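Beta-N-acetylhexosaminidase (Mycobacterium smegmatis, PDB 4YYF) probably hydrolyses terminal non-reducing N-acetyl-D-hexosamine residues from N-acetyl-beta-D-hexosaminides, as a member of glycoside hydrolase family 3. Local coordinates at residues V101-E106 with S111-L116. The protein carries 1 engineered substitution. Sequence-based numbering, arbitrary orientation.
Sequences VSVDEE and SRLASL
A short antiparallel hairpin at the end of a parallel barrel strand of the family 3 TIM-barrel domain brings Glu105 against Ser111, a non-hydrogen-bonded pair whose CA atoms lie 4.5 Å apart and whose side chains diverge. From Ser111 the chain makes a type I turn to Ala114, with Leu113 at the N-cap position of helix 114-117. The carboxylate of Glu105 ties this turn down. Glu105 CG stands anti to the backbone N (chi1 -174°) and the chain then bends at chi2, which swings both oxygens over to the returning segment. Glu105 OE1 accepts the hydroxyl of Ser111 on its syn lone pair, OG to OE1 being 2.6 Å. Glu105 OE2 takes the backbone N of Leu113 at 2.8 Å, nearly in line with the C-O bond, the N-H...O angle being 151°. The neighbouring amide, Arg112 N, passes Glu105 OE2 at a poor angle and instead makes a weak but straight bond to Asp104 O (3.4 Å, 176°). Next to these polar contacts Val103 meets Leu113 obliquely, CG2 to CG at 3.9 Å, and the same CG2 also touches Arg112 CB at 3.9 Å. Met146 of helix 132-148 packs on both Glu105 and Leu113. Arg142 of that helix forms a salt bridge with Glu105 OE1, so this oxygen serves a hydroxyl and a guanidinium together. Two anchored oxygens fix the rotation of the buried carboxylate, and the arginine together with the donated hydrogen bonds would be expected to favour its ionised form.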
ATOM      1  N   VAL A 101       1.014  -7.606  -8.252  1.00 12.38           N
ATOM      2  CA  VAL A 101       2.033  -6.769  -8.865  1.00 12.78           C
ATOM      3  C   VAL A 101       1.621  -5.323  -8.651  1.00 16.00           C
ATOM      4  O   VAL A 101       0.606  -4.896  -9.177  1.00 14.38           O
ATOM      5  CB  VAL A 101       2.136  -7.061 -10.372  1.00 14.41           C
ATOM      6  CG1 VAL A 101       3.181  -6.131 -11.034  1.00 16.21           C
ATOM      7  CG2 VAL A 101       2.507  -8.543 -10.579  1.00 14.20           C
ATOM      8  N   SER A 102       2.404  -4.582  -7.869  1.00 14.91           N
ATOM      9  CA  SER A 102       1.994  -3.251  -7.433  1.00 13.38           C
ATOM     10  C   SER A 102       2.936  -2.179  -7.954  1.00 16.18           C
ATOM     11  O   SER A 102       4.058  -2.477  -8.373  1.00 13.38           O
ATOM     12  CB  SER A 102       1.913  -3.196  -5.907  1.00 12.72           C
ATOM     13  OG  SER A 102       3.163  -3.538  -5.323  1.00 17.19           O
ATOM     14  N   VAL A 103       2.475  -0.925  -7.911  1.00 14.74           N
ATOM     15  CA  VAL A 103       3.223   0.205  -8.438  1.00 16.72           C
ATOM     16  C   VAL A 103       2.673   1.502  -7.830  1.00 18.24           C
ATOM     17  O   VAL A 103       1.502   1.556  -7.434  1.00 15.20           O
ATOM     18  CB  VAL A 103       3.110   0.255  -9.995  1.00 15.62           C
ATOM     19  CG1 VAL A 103       1.657   0.546 -10.428  1.00 14.53           C
ATOM     20  CG2 VAL A 103       4.071   1.300 -10.586  1.00 14.93           C
ATOM     21  N   ASP A 104       3.518   2.524  -7.731  1.00 18.16           N
ATOM     22  CA  ASP A 104       3.064   3.888  -7.450  1.00 19.33           C
ATOM     23  C   ASP A 104       2.700   4.595  -8.758  1.00 20.04           C
ATOM     24  O   ASP A 104       3.560   5.176  -9.411  1.00 18.28           O
ATOM     25  CB  ASP A 104       4.167   4.711  -6.779  1.00 23.89           C
ATOM     26  CG  ASP A 104       4.237   4.512  -5.274  1.00 35.99           C
ATOM     27  OD1 ASP A 104       3.298   3.932  -4.685  1.00 35.38           O
ATOM     28  OD2 ASP A 104       5.242   4.959  -4.669  1.00 42.79           O
ATOM     29  N   GLU A 105       1.432   4.571  -9.141  1.00 13.37           N
ATOM     30  CA  GLU A 105       1.015   5.248 -10.369  1.00 14.95           C
ATOM     31  C   GLU A 105      -0.100   6.253 -10.052  1.00 17.64           C
ATOM     32  O   GLU A 105      -1.290   5.956 -10.208  1.00 16.69           O
ATOM     33  CB  GLU A 105       0.596   4.211 -11.423  1.00 15.92           C
ATOM     34  CG  GLU A 105       0.269   4.779 -12.788  1.00 19.67           C
ATOM     35  CD  GLU A 105       1.269   5.814 -13.264  1.00 21.05           C
ATOM     36  OE1 GLU A 105       0.914   7.009 -13.297  1.00 21.66           O
ATOM     37  OE2 GLU A 105       2.407   5.441 -13.626  1.00 20.38           O
ATOM     38  N   GLU A 106       0.306   7.436  -9.584  1.00 17.79           N
ATOM     39  CA  GLU A 106      -0.613   8.490  -9.130  1.00 17.90           C
ATOM     40  C   GLU A 106      -0.825   9.540 -10.205  1.00 22.14           C
ATOM     41  O   GLU A 106      -1.869  10.192 -10.251  1.00 21.90           O
ATOM     42  CB  GLU A 106      -0.032   9.205  -7.895  1.00 16.27           C
ATOM     43  CG  GLU A 106       0.266   8.289  -6.710  1.00 16.37           C
ATOM     44  CD  GLU A 106       1.080   8.973  -5.623  1.00 20.50           C
ATOM     45  OE1 GLU A 106       1.001  10.221  -5.512  1.00 18.50           O
ATOM     46  OE2 GLU A 106       1.802   8.257  -4.882  1.00 19.07           O
ATOM     47  N   SER A 111       4.679   8.739 -11.093  1.00 16.69           N
ATOM     48  CA  SER A 111       4.060   8.071 -12.226  1.00 19.37           C
ATOM     49  C   SER A 111       5.075   7.108 -12.832  1.00 22.00           C
ATOM     50  O   SER A 111       5.604   7.345 -13.920  1.00 17.70           O
ATOM     51  CB  SER A 111       3.622   9.123 -13.242  1.00 19.27           C
ATOM     52  OG  SER A 111       2.790   8.578 -14.247  1.00 22.35           O
ATOM     53  N   ARG A 112       5.347   6.016 -12.121  1.00 19.80           N
ATOM     54  CA  ARG A 112       6.429   5.109 -12.515  1.00 17.54           C
ATOM     55  C   ARG A 112       6.186   4.428 -13.868  1.00 19.83           C
ATOM     56  O   ARG A 112       7.124   3.960 -14.498  1.00 19.49           O
ATOM     57  CB  ARG A 112       6.673   4.062 -11.420  1.00 20.48           C
ATOM     58  CG  ARG A 112       6.920   4.652 -10.019  1.00 29.60           C
ATOM     59  CD  ARG A 112       7.918   5.812 -10.030  1.00 31.35           C
ATOM     60  NE  ARG A 112       8.242   6.280  -8.675  1.00 29.69           N
ATOM     61  CZ  ARG A 112       8.393   7.556  -8.330  1.00 31.98           C
ATOM     62  NH1 ARG A 112       8.250   8.517  -9.230  1.00 33.18           N
ATOM     63  NH2 ARG A 112       8.689   7.875  -7.077  1.00 39.63           N
ATOM     64  N   LEU A 113       4.936   4.400 -14.330  1.00 15.14           N
ATOM     65  CA  LEU A 113       4.632   3.779 -15.625  1.00 17.31           C
ATOM     66  C   LEU A 113       4.442   4.772 -16.785  1.00 17.96           C
ATOM     67  O   LEU A 113       4.076   4.375 -17.903  1.00 20.27           O
ATOM     68  CB  LEU A 113       3.408   2.871 -15.496  1.00 13.15           C
ATOM     69  CG  LEU A 113       3.515   1.756 -14.447  1.00 16.26           C
ATOM     70  CD1 LEU A 113       2.212   0.949 -14.410  1.00 18.82           C
ATOM     71  CD2 LEU A 113       4.711   0.850 -14.747  1.00 14.58           C
ATOM     72  N   ALA A 114       4.714   6.048 -16.538  1.00 18.38           N
ATOM     73  CA  ALA A 114       4.460   7.101 -17.541  1.00 19.55           C
ATOM     74  C   ALA A 114       5.090   6.857 -18.911  1.00 17.30           C
ATOM     75  O   ALA A 114       4.531   7.256 -19.934  1.00 21.13           O
ATOM     76  CB  ALA A 114       4.865   8.476 -17.014  1.00 17.54           C
ATOM     77  N   SER A 115       6.256   6.219 -18.938  1.00 20.26           N
ATOM     78  CA  SER A 115       6.951   5.987 -20.205  1.00 23.94           C
ATOM     79  C   SER A 115       6.159   5.023 -21.087  1.00 19.61           C
ATOM     80  O   SER A 115       6.294   5.030 -22.318  1.00 17.70           O
ATOM     81  CB  SER A 115       8.361   5.443 -19.955  1.00 22.26           C
ATOM     82  OG  SER A 115       8.293   4.226 -19.237  1.00 23.40           O
ATOM     83  N   LEU A 116       5.317   4.208 -20.451  1.00 14.92           N
ATOM     84  CA  LEU A 116       4.524   3.203 -21.162  1.00 15.97           C
ATOM     85  C   LEU A 116       3.051   3.573 -21.293  1.00 20.04           C
ATOM     86  O   LEU A 116       2.394   3.196 -22.257  1.00 17.83           O
ATOM     87  CB  LEU A 116       4.640   1.839 -20.461  1.00 16.02           C
ATOM     88  CG  LEU A 116       6.010   1.157 -20.501  1.00 17.56           C
ATOM     89  CD1 LEU A 116       6.050  -0.006 -19.508  1.00 16.36           C
ATOM     90  CD2 LEU A 116       6.329   0.653 -21.892  1.00 17.94           C
TER